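Local coordinates for cysteine synthase (Helicobacter pylori, PDB 6AHI) that catalyses pyridoxal 5'-phosphate-dependent beta-replacement of O-acetyl-L-serine, acting as an O-acetylserine-dependent cystathionine beta-synthase, and works as a homodimer, at the interface of chains A and B. Residues are numbered along the deposited sequence; one frame, centred on the assembly and turned at random. Chains: chain A/B, Cysteine synthase.

Contact 1: the interface of chains A and B. Residues chain A 103, 106-107, 298; chain B 297, 300.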
# COMPACT_ATOMS: atom_id res chain seq x y z
N GLU A 103 14.31 3.82 -2.30
CA GLU A 103 13.19 3.42 -1.49
C GLU A 103 13.04 1.89 -1.49
O GLU A 103 12.87 1.27 -0.44
CB GLU A 103 11.91 4.09 -2.00
CG GLU A 103 11.80 5.57 -1.68
CD GLU A 103 11.95 6.54 -2.85
OE1 GLU A 103 13.10 6.81 -3.25
OE2 GLU A 103 10.90 7.06 -3.36
N GLN A 106 15.70 0.30 0.63
CA GLN A 106 15.40 0.50 2.05
C GLN A 106 14.41 -0.59 2.52
O GLN A 106 14.56 -1.15 3.59
CB GLN A 106 14.74 1.87 2.28
CG GLN A 106 15.56 2.92 3.01
CD GLN A 106 14.63 3.87 3.74
OE1 GLN A 106 14.06 3.54 4.79
NE2 GLN A 106 14.44 5.05 3.18
N ILE A 107 13.42 -0.89 1.68
CA ILE A 107 12.36 -1.82 2.03
C ILE A 107 12.95 -3.23 2.05
O ILE A 107 12.71 -3.97 2.98
CB ILE A 107 11.16 -1.68 1.07
CG1 ILE A 107 10.47 -0.34 1.26
CG2 ILE A 107 10.21 -2.83 1.26
CD1 ILE A 107 9.48 -0.02 0.21
N ARG A 298 6.74 4.43 -4.02
CA ARG A 298 8.20 4.22 -4.05
C ARG A 298 8.85 5.14 -5.10
O ARG A 298 10.05 5.10 -5.24
CB ARG A 298 8.53 2.75 -4.36
CG ARG A 298 8.38 1.77 -3.20
CD ARG A 298 6.98 1.34 -2.89
NE ARG A 298 6.88 0.32 -1.84
CZ ARG A 298 6.76 -0.99 -2.05
NH1 ARG A 298 6.98 -1.50 -3.25
NH2 ARG A 298 6.43 -1.78 -1.04
N ASP B 297 5.69 3.51 3.82
CA ASP B 297 6.24 4.06 2.58
C ASP B 297 6.18 5.59 2.57
O ASP B 297 6.99 6.19 1.95
CB ASP B 297 5.51 3.58 1.33
CG ASP B 297 5.40 2.07 1.24
OD1 ASP B 297 4.75 1.46 2.17
OD2 ASP B 297 5.96 1.50 0.27
N LEU B 300 9.63 7.14 4.11
CA LEU B 300 10.97 6.72 3.66
C LEU B 300 11.92 7.93 3.56
O LEU B 300 13.08 7.75 3.86
CB LEU B 300 10.88 5.94 2.34
CG LEU B 300 10.22 4.57 2.51
CD1 LEU B 300 9.95 3.90 1.17
CD2 LEU B 300 11.05 3.65 3.42
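B:Leu300 lays its isobutyl side chain against helix 102-110 of chain A, and its two methyl branches part to meet different residues. CD1 comes up to the aliphatic base of A:Glu103, 3.7 Å from CB, with CG hardly farther away; the two side chains meet at a slant. CD2 turns to A:Gln106, whose chain runs antiparallel to the leucine until the amide carbon CD stands 3.6 Å from that methyl. This course carries the amide to the backbone of B:Leu300, where NE2 donates to the carbonyl O at 3.1 Å. The acceptor lies almost within the plane of the glutamine amide, whereas the donor sits tilted 31° from the plane of the leucine carbonyl. One turn on from A:Glu103, A:Ile107 stands roughly perpendicular to B:Leu300 and adds its CD1 to the apolar side.

A salt bridge borders this packing. A:Arg298 bends at chi2 (79°) and presents NE, not the tip of its guanidinium, to the carboxylate OD2 of B:Asp297 at 2.6 Å. The planes of the two groups lie 19° apart, and OD2 sits at the guanidinium edge. A:Ile107 CD1 also borders OD2, so the ion pair has a hydrocarbon neighbour. Repeated by the two-fold axis, the patch sets helix 102-110 of each subunit against the loop residue Leu300 of its partner, links Arg298 of the one to Asp297 of the other, and so helps hold the homodimer together.

Contact 2: the interface of chains A and B. Residues chain A 13-16, 167; chain B 1-2, 4.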
# COMPACT_ATOMS: atom_id res chain seq x y z
N ARG A 13 -5.43 -12.47 -4.62
CA ARG A 13 -6.87 -12.20 -4.50
C ARG A 13 -7.09 -10.68 -4.56
O ARG A 13 -7.83 -10.12 -3.76
CB ARG A 13 -7.45 -12.85 -3.24
CG ARG A 13 -7.64 -14.36 -3.37
CD ARG A 13 -8.24 -15.05 -2.15
NE ARG A 13 -7.52 -14.76 -0.91
CZ ARG A 13 -6.32 -15.25 -0.59
NH1 ARG A 13 -5.80 -16.27 -1.26
NH2 ARG A 13 -5.63 -14.72 0.42
N THR A 14 -6.47 -10.03 -5.55
CA THR A 14 -6.56 -8.59 -5.69
C THR A 14 -7.82 -8.20 -6.45
O THR A 14 -8.30 -8.95 -7.32
CB THR A 14 -5.32 -8.06 -6.40
OG1 THR A 14 -5.10 -8.76 -7.62
CG2 THR A 14 -4.10 -8.16 -5.51
N PRO A 15 -8.33 -6.98 -6.25
CA PRO A 15 -9.50 -6.53 -7.00
C PRO A 15 -9.15 -6.13 -8.45
O PRO A 15 -7.97 -6.06 -8.83
CB PRO A 15 -10.00 -5.30 -6.23
CG PRO A 15 -8.87 -4.86 -5.34
CD PRO A 15 -7.87 -6.00 -5.26
N VAL A 16 -10.20 -5.93 -9.25
CA VAL A 16 -10.08 -5.50 -10.60
C VAL A 16 -10.88 -4.20 -10.74
O VAL A 16 -12.04 -4.16 -10.34
CB VAL A 16 -10.61 -6.58 -11.55
CG1 VAL A 16 -10.62 -6.07 -12.97
CG2 VAL A 16 -9.82 -7.89 -11.48
N GLU A 167 -12.54 -14.30 -11.79
CA GLU A 167 -13.24 -13.03 -11.55
C GLU A 167 -13.93 -12.53 -12.83
O GLU A 167 -14.98 -11.92 -12.77
CB GLU A 167 -12.29 -11.88 -11.16
CG GLU A 167 -11.51 -12.03 -9.86
CD GLU A 167 -10.44 -10.95 -9.67
OE1 GLU A 167 -9.42 -11.03 -10.41
OE2 GLU A 167 -10.63 -10.01 -8.80
N MET B 1 -11.32 -11.74 -5.69
CA MET B 1 -11.75 -10.57 -4.86
C MET B 1 -13.06 -10.01 -5.44
O MET B 1 -14.13 -10.47 -5.11
CB MET B 1 -10.67 -9.49 -4.83
CG MET B 1 -10.99 -8.31 -3.97
SD MET B 1 -10.83 -8.72 -2.21
CE MET B 1 -9.19 -8.09 -1.85
N MET B 2 -12.96 -9.03 -6.35
CA MET B 2 -14.12 -8.19 -6.68
C MET B 2 -13.79 -7.24 -7.85
O MET B 2 -12.66 -6.77 -7.96
CB MET B 2 -14.47 -7.37 -5.44
CG MET B 2 -15.86 -6.77 -5.48
SD MET B 2 -16.17 -5.78 -3.99
CE MET B 2 -16.39 -7.11 -2.81
N ILE B 4 -14.46 -3.54 -9.08
CA ILE B 4 -14.84 -2.23 -8.51
C ILE B 4 -14.75 -1.13 -9.58
O ILE B 4 -14.03 -1.24 -10.58
CB ILE B 4 -13.97 -1.93 -7.30
CG1 ILE B 4 -12.50 -1.66 -7.65
CG2 ILE B 4 -14.09 -3.04 -6.26
CD1 ILE B 4 -11.73 -1.23 -6.45
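B:Met1 and A:Pro15 form the apolar centre, their side chains running alongside in the same direction. B:Met1 is poorly ordered throughout, as is A:Arg13, so this packing is approximate. As modelled, the methionine CG rests 3.8 Å from the proline CA and stands almost as near to CB on the ring. It leaves anti to the backbone N (chi1 -177°), and the chain then bends at chi2 and chi3. The course of the thioether tip, near the A:Arg13 carbonyl, is doubtful.

Beside this centre the backbones pair. The amide N of A:Val16 donates to the carbonyl O of B:Met2 at 2.9 Å, and the carbonyl O of A:Val16 accepts from the amide N of B:Ile4 at 2.8 Å. The same B:Met2 oxygen passes 3.5 Å from CB of A:Pro15, and CG1 of B:Ile4 lies near the A:Val16 carbonyl oxygen.

At the polar rim A:Glu167 reaches out from helix 160-168 on a chain extended beyond CG. Its carboxylate OE2 stands 3.5 Å from the amide N of B:Met2 and 3.6 Å from the terminal N of B:Met1, too far for firm bonds but close enough for a probable electrostatic attraction to the chain start. The site anchors the N-terminus of one subunit along the strand edge of the other, an exchanged arm that extends the dimer interface.

Contact 3: the interface of chains A and B. Residues chain A 16, 18, 33, 167-168; chain B 3.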
# COMPACT_ATOMS: atom_id res chain seq x y z
N VAL A 16 -10.20 -5.93 -9.25
CA VAL A 16 -10.08 -5.50 -10.60
C VAL A 16 -10.88 -4.20 -10.74
O VAL A 16 -12.04 -4.16 -10.34
CB VAL A 16 -10.61 -6.58 -11.55
CG1 VAL A 16 -10.62 -6.07 -12.97
CG2 VAL A 16 -9.82 -7.89 -11.48
N LYS A 18 -12.74 -1.58 -13.04
CA LYS A 18 -13.40 -1.52 -14.35
C LYS A 18 -13.59 -0.06 -14.78
O LYS A 18 -14.21 0.76 -14.07
CB LYS A 18 -14.76 -2.21 -14.33
CG LYS A 18 -15.49 -2.24 -15.67
CD LYS A 18 -16.92 -2.70 -15.49
CE LYS A 18 -17.58 -3.06 -16.80
NZ LYS A 18 -18.96 -3.52 -16.52
N TYR A 33 -10.43 -3.63 -17.84
CA TYR A 33 -10.26 -4.18 -16.52
C TYR A 33 -8.78 -4.16 -16.17
O TYR A 33 -8.01 -4.78 -16.83
CB TYR A 33 -10.76 -5.61 -16.48
CG TYR A 33 -12.22 -5.72 -16.79
CD1 TYR A 33 -13.16 -5.54 -15.81
CD2 TYR A 33 -12.66 -5.98 -18.07
CE1 TYR A 33 -14.51 -5.68 -16.06
CE2 TYR A 33 -14.03 -6.08 -18.35
CZ TYR A 33 -14.95 -5.95 -17.34
OH TYR A 33 -16.30 -6.07 -17.60
N GLU A 167 -12.54 -14.30 -11.79
CA GLU A 167 -13.24 -13.03 -11.55
C GLU A 167 -13.93 -12.53 -12.83
O GLU A 167 -14.98 -11.92 -12.77
CB GLU A 167 -12.29 -11.88 -11.16
CG GLU A 167 -11.51 -12.03 -9.86
CD GLU A 167 -10.44 -10.95 -9.67
OE1 GLU A 167 -9.42 -11.03 -10.41
OE2 GLU A 167 -10.63 -10.01 -8.80
N LEU A 168 -13.28 -12.66 -14.00
CA LEU A 168 -13.79 -11.99 -15.19
C LEU A 168 -14.41 -12.94 -16.20
O LEU A 168 -15.06 -12.46 -17.12
CB LEU A 168 -12.66 -11.21 -15.87
CG LEU A 168 -11.99 -10.14 -15.02
CD1 LEU A 168 -10.93 -9.43 -15.84
CD2 LEU A 168 -13.03 -9.16 -14.46
N ILE B 3 -14.80 -6.90 -8.64
CA ILE B 3 -14.72 -5.89 -9.66
C ILE B 3 -15.27 -4.59 -9.05
O ILE B 3 -16.39 -4.60 -8.56
CB ILE B 3 -15.51 -6.29 -10.90
CG1 ILE B 3 -15.00 -7.59 -11.54
CG2 ILE B 3 -15.56 -5.17 -11.92
CD1 ILE B 3 -16.01 -8.22 -12.44
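B:Ile3 sits in an intermolecular parallel beta bridge with A:Val16, the N-terminal arm of one subunit running beside strand 16-19 of the other in this homodimer of the cysteine synthase/cystathionine beta-synthase family. In the backbone contact, CA of B:Ile3 passes 3.3 Å from the carbonyl O of A:Val16. The residue itself exchanges no hydrogen bond with these neighbours, and its side chain makes the remaining contacts.

The apolar contacts divide between its two branches. CG1 stands anti to the carbonyl carbon (chi1 -61°), directing the longer arm toward the end of helix 160-168. There CD1 meets the CD2 methyl of A:Leu168 at 3.7 Å, while CG1 lies 3.9 Å from the same methyl; the two side chains cross at a slant. CG2 takes the other direction, anti to the backbone N, and comes to 3.9 Å from CB of A:Lys18. Beyond that CB the lysine chain runs on extended. A:Tyr33, on strand 31-36, sets its ring next to the same branch, with CE1 4.3 Å from CG2, a looser contact.

Among carbon-to-oxygen contacts, CD1 also approaches the backbone carbonyl O of A:Glu167 at 3.9 Å, so the leucine methyl and this carbonyl near the helix end both border the tip from chain A. CG2 likewise lies 4.0 Å from the A:Val16 carbonyl O.

Contact 4: the interface of chains A and B. Residues chain A 15-18, 36; chain B 3-7.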
# COMPACT_ATOMS: atom_id res chain seq x y z
N PRO A 15 -8.33 -6.98 -6.25
CA PRO A 15 -9.50 -6.53 -7.00
C PRO A 15 -9.15 -6.13 -8.45
O PRO A 15 -7.97 -6.06 -8.83
CB PRO A 15 -10.00 -5.30 -6.23
CG PRO A 15 -8.87 -4.86 -5.34
CD PRO A 15 -7.87 -6.00 -5.26
N VAL A 16 -10.20 -5.93 -9.25
CA VAL A 16 -10.08 -5.50 -10.60
C VAL A 16 -10.88 -4.20 -10.74
O VAL A 16 -12.04 -4.16 -10.34
CB VAL A 16 -10.61 -6.58 -11.55
CG1 VAL A 16 -10.62 -6.07 -12.97
CG2 VAL A 16 -9.82 -7.89 -11.48
N PHE A 17 -10.23 -3.15 -11.24
CA PHE A 17 -10.87 -1.90 -11.51
C PHE A 17 -11.45 -1.92 -12.92
O PHE A 17 -10.73 -2.24 -13.89
CB PHE A 17 -9.86 -0.75 -11.37
CG PHE A 17 -10.52 0.58 -11.10
CD1 PHE A 17 -11.09 1.30 -12.13
CD2 PHE A 17 -10.70 1.05 -9.81
CE1 PHE A 17 -11.78 2.48 -11.89
CE2 PHE A 17 -11.34 2.25 -9.56
CZ PHE A 17 -11.90 2.96 -10.60
N LYS A 18 -12.74 -1.58 -13.04
CA LYS A 18 -13.40 -1.52 -14.35
C LYS A 18 -13.59 -0.06 -14.78
O LYS A 18 -14.21 0.76 -14.07
CB LYS A 18 -14.76 -2.21 -14.33
CG LYS A 18 -15.49 -2.24 -15.67
CD LYS A 18 -16.92 -2.70 -15.49
CE LYS A 18 -17.58 -3.06 -16.80
NZ LYS A 18 -18.96 -3.52 -16.52
N LEU A 36 -5.36 -5.04 -10.04
CA LEU A 36 -4.68 -4.12 -9.15
C LEU A 36 -3.64 -4.87 -8.27
O LEU A 36 -3.83 -5.00 -7.05
CB LEU A 36 -5.71 -3.41 -8.27
CG LEU A 36 -6.79 -2.63 -9.03
CD1 LEU A 36 -7.61 -1.82 -8.05
CD2 LEU A 36 -6.14 -1.76 -10.09
N ILE B 3 -14.80 -6.90 -8.64
CA ILE B 3 -14.72 -5.89 -9.66
C ILE B 3 -15.27 -4.59 -9.05
O ILE B 3 -16.39 -4.60 -8.56
CB ILE B 3 -15.51 -6.29 -10.90
CG1 ILE B 3 -15.00 -7.59 -11.54
CG2 ILE B 3 -15.56 -5.17 -11.92
CD1 ILE B 3 -16.01 -8.22 -12.44
N ILE B 4 -14.46 -3.54 -9.08
CA ILE B 4 -14.84 -2.23 -8.51
C ILE B 4 -14.75 -1.13 -9.58
O ILE B 4 -14.03 -1.24 -10.58
CB ILE B 4 -13.97 -1.93 -7.30
CG1 ILE B 4 -12.50 -1.66 -7.65
CG2 ILE B 4 -14.09 -3.04 -6.26
CD1 ILE B 4 -11.73 -1.23 -6.45
N THR B 5 -15.57 -0.09 -9.40
CA THR B 5 -15.62 1.06 -10.31
C THR B 5 -15.29 2.34 -9.54
O THR B 5 -15.22 3.40 -10.12
CB THR B 5 -16.98 1.21 -11.01
OG1 THR B 5 -17.95 1.42 -9.98
CG2 THR B 5 -17.37 0.02 -11.87
N THR B 6 -14.96 2.20 -8.25
CA THR B 6 -14.50 3.28 -7.42
C THR B 6 -13.57 2.70 -6.35
O THR B 6 -13.84 1.65 -5.81
CB THR B 6 -15.67 4.08 -6.82
OG1 THR B 6 -15.10 4.96 -5.83
CG2 THR B 6 -16.72 3.23 -6.15
N MET B 7 -12.49 3.40 -6.03
CA MET B 7 -11.58 2.98 -5.00
C MET B 7 -12.24 3.04 -3.63
O MET B 7 -11.78 2.36 -2.71
CB MET B 7 -10.30 3.81 -4.99
CG MET B 7 -9.35 3.45 -6.11
SD MET B 7 -9.10 1.68 -6.43
CE MET B 7 -8.27 1.12 -4.95
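A:Phe17 turns its ring onto B:Ile4, its partner in a parallel beta bridge between strand 16-19 and the N-terminal arm of the second subunit, and onto the B:Thr5–B:Met7 segment that follows. From CB, CG swings roughly anti to the backbone N (chi1 -157°) and lies 4.0 Å from the carbonyl O of B:Ile4. That oxygen stands over one ring face, offset toward the rim, as does CA of B:Thr5. CD2 has CG1 of B:Ile4 over the same face as the oxygen, at 3.9 Å, and SD of B:Met7 near the rim, slightly beyond the other face, at 3.8 Å. The isoleucine CG1 is held between its backbone N and carbonyl carbon (chi1 69°). Next along, CE2 borders the amide N of B:Thr6 and the same sulfur, whereas CE1 across the ring lies 4.0 Å from the carbonyl O of B:Thr5. At the tip, CZ of A:Phe17 comes to 3.4 Å from O of B:Thr5.

B:Met7 is bent at chi2 and chi3, and its sulfur SD points toward the end of A:Leu36, whose CD1 is 4.1 Å away. The strand pairing continues past the ring: the amide N of A:Lys18 donates to the carbonyl O of B:Ile4 at 2.8 Å, fixing the oxygen that overlies the phenylalanine. CG2 of B:Thr5 borders the A:Lys18 carbonyl.

Contacts 2, 3 and 4 form one continuous strip, the centres of their C-alpha atoms about 6 to 7 Å apart, and A:Val16 belongs to all of them. Contacts 2 and 3 also share A:Glu167, contacts 2 and 4 share A:Pro15 and B:Ile4, and contacts 3 and 4 share A:Lys18 and B:Ile3. Together they describe the N-terminal arm of one subunit laid along strand 16-19 of the other. Contact 1, its C-alpha centre about 26 to 29 Å from theirs, joins different elements. Because the two-fold axis repeats every patch, the homodimer is probably held by the paired exchanged arms and by the distant patch of contact 1.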